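Local atomic coordinates of endolysin (Escherichia coli O157 typing phage 15, PDB entry 7M5I), a protein that probably cleaves the beta-1,4 links of bacterial peptidoglycan as a muramidase, helping to lyse the host cell and release new phage particles. Residues Asp15-Lys18 / Phe19-Leu23; Ala57-Ala60 / Glu61-Leu65. All coordinates share one frame; numbering follows the deposited sequence.

In the fold
From the N terminus, contact 1 comes first, in the last turns of helix 11-21 and its exit at Gly22 and Leu23. The chain then runs through the short strands 27-29, 35-38, 43-44 and 47-48 before contact 2 opens helix 57-78. Both are turns of helix joined by i to i+4 bonds, so neither closes a long loop; they stand in series and neither nest nor cross. They lie about 12 Å apart, centre to centre, and they touch directly: Lys18 NZ meets Glu61 OE2 at 2.8 Å in a salt bridge, and Leu64 packs on Ile17 and Lys18. The strand-rich segment between the two helices is thus bracketed by helices that pack together.

Contact 1: Asp15-Lys18 / Phe19-Leu23; sequences DAIK and FFEGL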
# COMPACT_ATOMS: atom_id res chain seq x y z
N ASP A 15 -6.35 8.54 2.06
CA ASP A 15 -5.95 9.68 1.19
C ASP A 15 -4.54 9.43 0.65
O ASP A 15 -4.30 9.68 -0.52
CB ASP A 15 -6.00 11.01 1.97
CG ASP A 15 -7.34 11.61 2.39
OD1 ASP A 15 -8.41 11.20 1.88
OD2 ASP A 15 -7.29 12.50 3.28
N ALA A 16 -3.61 8.93 1.46
CA ALA A 16 -2.23 8.65 1.04
C ALA A 16 -2.21 7.53 -0.00
O ALA A 16 -1.52 7.66 -1.06
CB ALA A 16 -1.32 8.36 2.21
N ILE A 17 -2.95 6.45 0.21
CA ILE A 17 -2.97 5.33 -0.78
C ILE A 17 -3.58 5.86 -2.08
O ILE A 17 -3.04 5.51 -3.15
CB ILE A 17 -3.72 4.11 -0.19
CG1 ILE A 17 -2.90 3.60 1.00
CG2 ILE A 17 -3.89 3.06 -1.28
CD1 ILE A 17 -3.50 2.41 1.72
N LYS A 18 -4.64 6.65 -2.00
CA LYS A 18 -5.25 7.27 -3.22
C LYS A 18 -4.15 8.03 -3.95
O LYS A 18 -4.08 7.97 -5.19
CB LYS A 18 -6.42 8.18 -2.86
CG LYS A 18 -7.68 7.46 -2.39
CD LYS A 18 -8.70 8.47 -1.95
CE LYS A 18 -10.05 7.90 -1.60
NZ LYS A 18 -10.86 8.91 -0.91
N PHE A 19 -3.40 8.84 -3.24
CA PHE A 19 -2.35 9.72 -3.80
C PHE A 19 -1.28 8.88 -4.50
O PHE A 19 -0.87 9.17 -5.64
CB PHE A 19 -1.79 10.55 -2.67
CG PHE A 19 -0.64 11.44 -3.10
CD1 PHE A 19 0.65 10.99 -3.12
CD2 PHE A 19 -0.90 12.74 -3.49
CE1 PHE A 19 1.69 11.83 -3.51
CE2 PHE A 19 0.14 13.58 -3.88
CZ PHE A 19 1.42 13.10 -3.93
N PHE A 20 -0.86 7.78 -3.87
CA PHE A 20 0.17 6.87 -4.44
C PHE A 20 -0.33 6.13 -5.69
O PHE A 20 0.48 5.89 -6.64
CB PHE A 20 0.63 5.85 -3.40
CG PHE A 20 1.32 6.45 -2.20
CD1 PHE A 20 2.21 7.55 -2.32
CD2 PHE A 20 1.14 5.89 -0.95
CE1 PHE A 20 2.82 8.08 -1.20
CE2 PHE A 20 1.75 6.43 0.17
CZ PHE A 20 2.58 7.52 0.06
N GLU A 21 -1.63 5.81 -5.76
CA GLU A 21 -2.19 5.01 -6.87
C GLU A 21 -2.51 5.93 -8.06
O GLU A 21 -2.53 5.44 -9.23
CB GLU A 21 -3.44 4.26 -6.44
CG GLU A 21 -3.17 3.17 -5.40
CD GLU A 21 -2.35 1.99 -5.92
OE1 GLU A 21 -2.29 1.77 -7.15
OE2 GLU A 21 -1.60 1.45 -5.12
N GLY A 22 -2.93 7.15 -7.81
CA GLY A 22 -3.55 8.01 -8.82
C GLY A 22 -4.98 7.53 -9.11
O GLY A 22 -5.44 6.55 -8.49
N LEU A 23 -5.72 8.28 -9.91
CA LEU A 23 -7.15 8.00 -10.18
C LEU A 23 -7.44 8.03 -11.67
O LEU A 23 -7.17 9.06 -12.29
CB LEU A 23 -8.06 9.02 -9.50
CG LEU A 23 -9.55 8.81 -9.70
CD1 LEU A 23 -10.07 7.46 -9.26
CD2 LEU A 23 -10.36 9.86 -9.00
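Phe20 lays its ring against the backbone one turn earlier in helix 11-21, and its path can be followed atom by atom. Phe20 CB stands 3.7 Å from the carbonyl oxygen of Ala16. With CG beside the backbone N (chi1 -63°), the ring swings back against that oxygen, which sits 3.1 Å from the ring plane and away from the ring centre. Phe20 CD2 comes within 3.2 Å of Ala16 O, and Phe20 CE2 reaches the methyl CB of Ala16 at 4.2 Å. The same oxygen, facing the ring, also accepts the Phe20 N-H at 2.9 Å (N-H...O 158°). Farther out, Phe20 packs on Arg145, Met148 and Glu149 of helix 140-155. The C-terminal end of helix 11-21 carries Glu21, the predicted proton donor/acceptor, consistent with the catalytic glutamate of family 24 phage lysozymes. Glu21 runs alongside Ile17, its CG 3.2 Å from Ile17 O; Glu21 CG also lies 4.2 Å from Ile17 CG2. Its OE2 has a long, weak ion pair with Arg145. Gly22 N closes the last turn on Lys18 O at 3.0 Å, and positive phi (74°) at Gly22 takes the chain out of the helix.

Contact 2: Ala57-Ala60 / Glu61-Leu65; sequences AEQA and EQYLL
Gln59 and Tyr63 run out together from successive turns at the start of helix 57-78. Tyr63 has CG anti to its own carbonyl carbon (chi1 -58°), which brings one ring face against Gln59 O; this oxygen lies 3.2 Å from the ring plane, nearer its rim than its centre. Gln59 O also accepts Tyr63 N in a hydrogen bond of 2.9 Å. Beyond it, Tyr63 CE2 meets Gln59 CB at 3.8 Å. The Gln59 chain reaches outward, carrying its amide out beyond the phenol oxygen, on the side of the ring plane where Gln59 O lies, with Gln59 NE2 3.9 Å from Tyr63 OH. Amide and ring planes are 30° apart. Gln59 OE1 accepts the backbone N of Thr56, just before the helix, which helps set the rotation of the amide.

Glu61 takes another course: CG is anti to the backbone N (chi1 -174°) and the chain stays extended, so the carboxylate leads away from the preceding turn. A water bonded to Glu58 O at 2.9 Å also donates weakly to Glu61 OE1, while OE2 makes a salt bridge to Lys18 of helix 11-21. The lysine probably stabilises Glu61 as the anion, the weak water bond adding at most a little, and the ion pair links helix 57-78 to helix 11-21.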
# COMPACT_ATOMS: atom_id res chain seq x y z
N ALA A 57 -16.15 8.67 -9.16
CA ALA A 57 -15.14 8.80 -8.10
C ALA A 57 -15.64 8.05 -6.83
O ALA A 57 -14.82 7.51 -6.11
CB ALA A 57 -14.88 10.27 -7.81
N GLU A 58 -16.94 8.05 -6.59
CA GLU A 58 -17.52 7.35 -5.40
C GLU A 58 -17.29 5.83 -5.54
O GLU A 58 -16.86 5.19 -4.55
CB GLU A 58 -19.00 7.64 -5.23
CG GLU A 58 -19.27 9.06 -4.79
CD GLU A 58 -19.27 10.15 -5.86
OE1 GLU A 58 -19.20 9.85 -7.10
OE2 GLU A 58 -19.37 11.33 -5.42
N GLN A 59 -17.55 5.30 -6.73
CA GLN A 59 -17.33 3.87 -7.02
C GLN A 59 -15.84 3.60 -6.80
O GLN A 59 -15.50 2.56 -6.16
CB GLN A 59 -17.73 3.52 -8.44
CG GLN A 59 -19.23 3.41 -8.54
CD GLN A 59 -19.74 3.24 -9.93
OE1 GLN A 59 -19.31 3.86 -10.88
NE2 GLN A 59 -20.74 2.38 -10.05
N ALA A 60 -14.93 4.44 -7.33
CA ALA A 60 -13.48 4.23 -7.17
C ALA A 60 -13.12 4.11 -5.70
O ALA A 60 -12.34 3.25 -5.33
CB ALA A 60 -12.69 5.34 -7.84
N GLU A 61 -13.66 4.97 -4.85
CA GLU A 61 -13.35 4.88 -3.40
C GLU A 61 -13.89 3.56 -2.82
O GLU A 61 -13.12 2.90 -2.03
CB GLU A 61 -13.95 6.07 -2.63
CG GLU A 61 -13.52 6.07 -1.18
CD GLU A 61 -14.14 7.24 -0.46
OE1 GLU A 61 -15.30 7.17 -0.13
OE2 GLU A 61 -13.47 8.24 -0.31
N GLN A 62 -15.12 3.20 -3.20
CA GLN A 62 -15.75 1.93 -2.74
C GLN A 62 -14.83 0.75 -3.07
O GLN A 62 -14.60 -0.14 -2.18
CB GLN A 62 -17.18 1.83 -3.29
CG GLN A 62 -17.83 0.46 -3.19
CD GLN A 62 -19.14 0.37 -3.98
OE1 GLN A 62 -19.80 1.38 -4.26
NE2 GLN A 62 -19.54 -0.86 -4.35
N TYR A 63 -14.31 0.69 -4.31
CA TYR A 63 -13.50 -0.45 -4.76
C TYR A 63 -12.18 -0.45 -4.01
O TYR A 63 -11.67 -1.54 -3.69
CB TYR A 63 -13.30 -0.40 -6.28
CG TYR A 63 -14.58 -0.41 -7.06
CD1 TYR A 63 -15.73 -1.01 -6.60
CD2 TYR A 63 -14.62 0.20 -8.30
CE1 TYR A 63 -16.92 -0.96 -7.30
CE2 TYR A 63 -15.80 0.25 -9.03
CZ TYR A 63 -16.93 -0.37 -8.55
OH TYR A 63 -18.09 -0.36 -9.26
N LEU A 64 -11.61 0.71 -3.74
CA LEU A 64 -10.29 0.80 -3.05
C LEU A 64 -10.51 0.31 -1.59
O LEU A 64 -9.67 -0.51 -1.10
CB LEU A 64 -9.74 2.22 -3.06
CG LEU A 64 -8.43 2.41 -2.28
CD1 LEU A 64 -7.31 1.62 -2.92
CD2 LEU A 64 -8.09 3.89 -2.18
N LEU A 65 -11.57 0.74 -0.94
CA LEU A 65 -11.90 0.28 0.43
C LEU A 65 -12.02 -1.26 0.46
O LEU A 65 -11.48 -1.86 1.41
CB LEU A 65 -13.19 0.93 0.93
CG LEU A 65 -13.06 2.40 1.31
CD1 LEU A 65 -14.43 3.00 1.59
CD2 LEU A 65 -12.10 2.59 2.48
O HOH W 1 -17.77 5.90 -1.92